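Local coordinates for alpha-L-rhamnosidase (Streptomyces avermitilis, PDB 3W5M), which hydrolyses terminal non-reducing alpha-L-rhamnose residues, releasing L-rhamnose from citrus flavonoids and from the arabinogalactan-protein gum arabic, at residues Y43-A48 with W88-W93; W107-L112 with R318-A323. All coordinates share one frame; numbering follows the deposited sequence.

Both contacts are largely buried and draw on the four-stranded antiparallel sheet of the N-terminal domain. Contact 1 lies within that sheet, where 43-48 and 88-93 pair by backbone hydrogen bonds, with Q44-R91 bonds on one face, where R46 and R91 are partly exposed, and valine packing on the other. Contact 2 starts from one of its edge strands, 106-110, and the loop after it, and crosses to strand 316-326 of another sheet without backbone pairing; side-chain charges, one water and a leucine on a tyrosine ring carry it. Their centres are about 23 Å apart, yet they touch where W88 CD1 packs on W108 CE3 at 3.7 Å. Neither lies at the rhamnose or calcium sites.

Contact 1. Residues Y43-A48 with W88-W93; sequences YQVRVA and WSVRVW
With CG anti to the backbone N (chi1 171°) and the chain extended beyond it, Q44 runs alongside R91, whose CG sits between its N and carbonyl carbon (chi1 63°) and whose chain is extended as far as NE. The two side chains point the same way, and Q44 OE1 accepts hydrogen bonds from R91 NE (3.0 Å) and R91 NH2 (3.1 Å). The oxygen lies in the guanidinium plane, although the amide and guanidinium planes are turned 41° apart; NH2 meets a lone pair in the carbonyl plane, whereas NE is tilted from it. Q44 NE2 is hydrogen-bonded to D61, so bonds at both ends define which way round the amide lies. W93 brings CH2 to 3.4 Å from Q44 OE1, the oxygen lying at the ring edge.

Q44 pairs with R91 and R46 with S89 through reciprocal backbone hydrogen bonds, R46 N to S89 O being nearly straight. On the opposite face V45 CG2 meets V90 CG2 at 3.8 Å, and V45 CG1 approaches W88 CE3 obliquely. The strand order 60-66, 40-48, 85-94, 106-110, with V45, V90 and V92 turned to strand 26-32, is consistent with a fibronectin type III (immunoglobulin-like) beta-sandwich.

Contact 2. Residues W107-L112 with R318-A323; sequences WWETGL and RARLYA
E109 and R320 meet tip to tip in a bidentate salt bridge, R320 NE giving its hydrogen to E109 OE2 at 2.6 Å and NH2 to OE1 at 2.8 Å. Both bonds are almost straight and use syn lone pairs, with carboxylate and guanidinium nearly coplanar, 15° apart. R318 adds a long, purely electrostatic contact: E109 OE2 stands over one face of its guanidinium, 3.8 Å from NH1, itself hydrogen-bonded to R83 O. Beside this network, L112 CD2 sits over the centre of the Y322 ring, 3.9 Å from the centroid, as a CH-pi contact.

One water ties the polar and apolar halves together. It donates to E109 OE2 and T110 O and accepts from Y322 OH at 2.7 Å. Further out, the R320 chain bends at chi2 (-68°), which sets CD; NH1 is hydrogen-bonded to A319 O from above its carbonyl plane, and R318 CG packs on one face of the same guanidinium. R85 also bridges E109 OE1, and E406 pairs with R318. With two arginines in salt bridges and a third at long range, E109 is expected to stay ionised; the E109-R320 pair, the water and the L112-Y322 contact link the N-terminal domain to strand 316-326 without a shared sheet.

Contact 1. Residues Y43-A48 with W88-W93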
# COMPACT_ATOMS: atom_id res chain seq x y z
N TYR A 43 -10.62 10.74 -36.13
CA TYR A 43 -11.18 11.42 -34.95
C TYR A 43 -10.93 12.90 -35.05
O TYR A 43 -10.08 13.35 -35.81
CB TYR A 43 -10.56 10.88 -33.65
CG TYR A 43 -9.07 11.16 -33.50
CD1 TYR A 43 -8.62 12.38 -32.97
CD2 TYR A 43 -8.11 10.21 -33.87
CE1 TYR A 43 -7.27 12.65 -32.82
CE2 TYR A 43 -6.74 10.48 -33.72
CZ TYR A 43 -6.34 11.71 -33.21
OH TYR A 43 -5.00 12.00 -33.04
N GLN A 44 -11.64 13.66 -34.23
CA GLN A 44 -11.39 15.08 -34.11
C GLN A 44 -11.63 15.50 -32.70
O GLN A 44 -12.73 15.30 -32.17
CB GLN A 44 -12.32 15.88 -35.04
CG GLN A 44 -12.27 17.40 -34.83
CD GLN A 44 -13.17 18.15 -35.79
OE1 GLN A 44 -14.09 17.57 -36.37
NE2 GLN A 44 -12.93 19.46 -35.94
N VAL A 45 -10.62 16.14 -32.10
CA VAL A 45 -10.73 16.63 -30.74
C VAL A 45 -10.78 18.15 -30.70
O VAL A 45 -10.02 18.82 -31.37
CB VAL A 45 -9.55 16.13 -29.86
CG1 VAL A 45 -9.61 16.77 -28.48
CG2 VAL A 45 -9.53 14.60 -29.81
N ARG A 46 -11.69 18.68 -29.90
CA ARG A 46 -11.70 20.12 -29.64
C ARG A 46 -11.56 20.37 -28.17
O ARG A 46 -12.10 19.63 -27.37
CB ARG A 46 -13.00 20.74 -30.09
CG ARG A 46 -13.21 20.73 -31.58
CD ARG A 46 -14.61 21.24 -31.83
NE ARG A 46 -14.79 21.60 -33.22
CZ ARG A 46 -15.96 21.98 -33.74
NH1 ARG A 46 -17.05 22.04 -32.97
NH2 ARG A 46 -16.01 22.29 -35.02
N VAL A 47 -10.83 21.44 -27.83
CA VAL A 47 -10.61 21.86 -26.46
C VAL A 47 -10.89 23.36 -26.41
O VAL A 47 -10.45 24.10 -27.29
CB VAL A 47 -9.14 21.61 -26.00
CG1 VAL A 47 -8.98 21.92 -24.52
CG2 VAL A 47 -8.68 20.20 -26.32
N ALA A 48 -11.60 23.78 -25.37
CA ALA A 48 -12.02 25.16 -25.20
C ALA A 48 -12.13 25.55 -23.73
O ALA A 48 -12.11 24.68 -22.84
CB ALA A 48 -13.35 25.38 -25.93
N TRP A 88 -13.49 19.63 -23.21
CA TRP A 88 -13.20 18.92 -24.42
C TRP A 88 -14.32 18.02 -24.88
O TRP A 88 -15.19 17.62 -24.11
CB TRP A 88 -11.87 18.15 -24.35
CG TRP A 88 -11.91 16.90 -23.50
CD1 TRP A 88 -11.98 16.83 -22.16
CD2 TRP A 88 -11.88 15.55 -23.98
NE1 TRP A 88 -12.02 15.51 -21.75
CE2 TRP A 88 -11.93 14.70 -22.86
CE3 TRP A 88 -11.78 14.98 -25.26
CZ2 TRP A 88 -11.89 13.31 -22.96
CZ3 TRP A 88 -11.77 13.58 -25.38
CH2 TRP A 88 -11.81 12.76 -24.22
N SER A 89 -14.25 17.70 -26.15
CA SER A 89 -15.23 16.90 -26.81
C SER A 89 -14.51 16.24 -27.97
O SER A 89 -13.57 16.79 -28.51
CB SER A 89 -16.35 17.81 -27.33
OG SER A 89 -17.48 17.04 -27.70
N VAL A 90 -14.97 15.06 -28.33
CA VAL A 90 -14.42 14.34 -29.48
C VAL A 90 -15.59 13.76 -30.31
O VAL A 90 -16.70 13.52 -29.79
CB VAL A 90 -13.44 13.21 -29.03
CG1 VAL A 90 -14.14 12.16 -28.17
CG2 VAL A 90 -12.75 12.56 -30.20
N ARG A 91 -15.33 13.57 -31.59
CA ARG A 91 -16.23 12.86 -32.48
C ARG A 91 -15.35 12.02 -33.38
O ARG A 91 -14.17 12.31 -33.54
CB ARG A 91 -17.13 13.80 -33.30
CG ARG A 91 -16.39 14.72 -34.26
CD ARG A 91 -17.37 15.23 -35.31
NE ARG A 91 -16.76 16.24 -36.15
CZ ARG A 91 -17.44 17.02 -36.99
NH1 ARG A 91 -18.76 16.88 -37.07
NH2 ARG A 91 -16.80 17.92 -37.74
N VAL A 92 -15.93 10.96 -33.91
CA VAL A 92 -15.17 10.04 -34.74
C VAL A 92 -15.94 9.72 -36.00
O VAL A 92 -17.17 9.94 -36.07
CB VAL A 92 -14.91 8.70 -34.00
CG1 VAL A 92 -14.14 8.92 -32.70
CG2 VAL A 92 -16.23 8.01 -33.71
N TRP A 93 -15.22 9.18 -36.97
CA TRP A 93 -15.77 8.66 -38.21
C TRP A 93 -15.57 7.15 -38.25
O TRP A 93 -14.44 6.66 -38.04
CB TRP A 93 -15.07 9.32 -39.41
CG TRP A 93 -15.45 10.79 -39.57
CD1 TRP A 93 -16.34 11.31 -40.48
CD2 TRP A 93 -14.95 11.91 -38.81
NE1 TRP A 93 -16.43 12.67 -40.32
CE2 TRP A 93 -15.59 13.07 -39.31
CE3 TRP A 93 -14.02 12.05 -37.77
CZ2 TRP A 93 -15.33 14.35 -38.79
CZ3 TRP A 93 -13.77 13.32 -37.25
CH2 TRP A 93 -14.41 14.45 -37.77

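Contact 2. Residues W107-L112 with R318-A323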
# COMPACT_ATOMS: atom_id res chain seq x y z
N TRP A 107 -14.35 17.60 -19.09
CA TRP A 107 -13.30 18.55 -18.74
C TRP A 107 -12.18 17.89 -17.96
O TRP A 107 -12.37 16.80 -17.36
CB TRP A 107 -13.88 19.76 -17.96
CG TRP A 107 -14.61 19.41 -16.67
CD1 TRP A 107 -15.98 19.28 -16.50
CD2 TRP A 107 -14.03 19.18 -15.37
NE1 TRP A 107 -16.27 18.96 -15.20
CE2 TRP A 107 -15.09 18.90 -14.48
CE3 TRP A 107 -12.71 19.17 -14.87
CZ2 TRP A 107 -14.89 18.62 -13.12
CZ3 TRP A 107 -12.50 18.89 -13.51
CH2 TRP A 107 -13.59 18.62 -12.65
N TRP A 108 -11.00 18.50 -18.00
CA TRP A 108 -9.97 18.26 -16.97
C TRP A 108 -9.48 19.60 -16.47
O TRP A 108 -9.66 20.61 -17.16
CB TRP A 108 -8.81 17.39 -17.50
CG TRP A 108 -7.78 18.11 -18.35
CD1 TRP A 108 -6.60 18.67 -17.92
CD2 TRP A 108 -7.83 18.32 -19.77
NE1 TRP A 108 -5.92 19.21 -18.99
CE2 TRP A 108 -6.65 19.01 -20.13
CE3 TRP A 108 -8.75 17.98 -20.77
CZ2 TRP A 108 -6.37 19.36 -21.45
CZ3 TRP A 108 -8.48 18.33 -22.08
CH2 TRP A 108 -7.29 19.01 -22.41
N GLU A 109 -8.91 19.64 -15.28
CA GLU A 109 -8.40 20.88 -14.74
C GLU A 109 -6.95 20.71 -14.32
O GLU A 109 -6.62 19.79 -13.57
CB GLU A 109 -9.28 21.36 -13.57
CG GLU A 109 -8.88 22.72 -13.02
CD GLU A 109 -9.81 23.22 -11.93
OE1 GLU A 109 -11.04 23.20 -12.14
OE2 GLU A 109 -9.33 23.65 -10.85
N THR A 110 -6.08 21.60 -14.79
CA THR A 110 -4.68 21.54 -14.41
C THR A 110 -4.49 21.98 -12.97
O THR A 110 -5.27 22.80 -12.42
CB THR A 110 -3.80 22.39 -15.36
OG1 THR A 110 -4.24 23.75 -15.32
CG2 THR A 110 -3.91 21.87 -16.76
N GLY A 111 -3.45 21.44 -12.35
CA GLY A 111 -3.00 21.94 -11.07
C GLY A 111 -2.02 23.09 -11.21
O GLY A 111 -2.05 23.88 -12.18
N LEU A 112 -1.10 23.16 -10.24
CA LEU A 112 -0.17 24.27 -10.14
C LEU A 112 0.97 24.17 -11.14
O LEU A 112 1.64 25.16 -11.43
CB LEU A 112 0.35 24.38 -8.72
CG LEU A 112 -0.68 24.80 -7.66
CD1 LEU A 112 -0.03 25.01 -6.31
CD2 LEU A 112 -1.44 26.06 -8.05
N ARG A 318 -14.92 30.52 -7.88
CA ARG A 318 -14.22 29.23 -7.72
C ARG A 318 -13.29 29.28 -6.51
O ARG A 318 -12.74 30.32 -6.20
CB ARG A 318 -13.39 29.00 -8.98
CG ARG A 318 -12.80 27.63 -9.16
CD ARG A 318 -11.96 27.61 -10.42
NE ARG A 318 -10.62 28.15 -10.19
CZ ARG A 318 -9.60 27.96 -11.03
NH1 ARG A 318 -9.77 27.25 -12.14
NH2 ARG A 318 -8.40 28.48 -10.75
N ALA A 319 -13.12 28.16 -5.81
CA ALA A 319 -12.06 28.09 -4.79
C ALA A 319 -11.43 26.71 -4.85
O ALA A 319 -12.14 25.71 -5.08
CB ALA A 319 -12.58 28.41 -3.38
N ARG A 320 -10.10 26.67 -4.66
CA ARG A 320 -9.34 25.43 -4.70
C ARG A 320 -8.43 25.41 -3.52
O ARG A 320 -7.88 26.47 -3.11
CB ARG A 320 -8.46 25.37 -5.97
CG ARG A 320 -9.24 25.39 -7.27
CD ARG A 320 -10.03 24.09 -7.44
NE ARG A 320 -10.75 24.02 -8.71
CZ ARG A 320 -12.05 24.25 -8.86
NH1 ARG A 320 -12.80 24.57 -7.79
NH2 ARG A 320 -12.62 24.15 -10.05
N LEU A 321 -8.27 24.24 -2.91
CA LEU A 321 -7.22 24.07 -1.92
C LEU A 321 -6.22 23.08 -2.52
O LEU A 321 -6.59 21.99 -2.91
CB LEU A 321 -7.76 23.51 -0.58
CG LEU A 321 -6.74 23.21 0.52
CD1 LEU A 321 -6.20 24.51 1.09
CD2 LEU A 321 -7.31 22.35 1.64
N TYR A 322 -4.96 23.51 -2.57
CA TYR A 322 -3.83 22.64 -2.90
C TYR A 322 -3.08 22.38 -1.59
O TYR A 322 -2.77 23.31 -0.83
CB TYR A 322 -2.91 23.35 -3.92
CG TYR A 322 -3.66 23.90 -5.11
CD1 TYR A 322 -3.96 23.10 -6.18
CD2 TYR A 322 -4.12 25.21 -5.12
CE1 TYR A 322 -4.64 23.59 -7.27
CE2 TYR A 322 -4.80 25.72 -6.21
CZ TYR A 322 -5.07 24.90 -7.27
OH TYR A 322 -5.77 25.37 -8.35
N ALA A 323 -2.79 21.10 -1.30
CA ALA A 323 -2.14 20.78 -0.04
C ALA A 323 -1.26 19.56 -0.14
O ALA A 323 -1.46 18.69 -1.01
CB ALA A 323 -3.19 20.57 1.05
O HOH W 1 -6.67 23.66 -10.17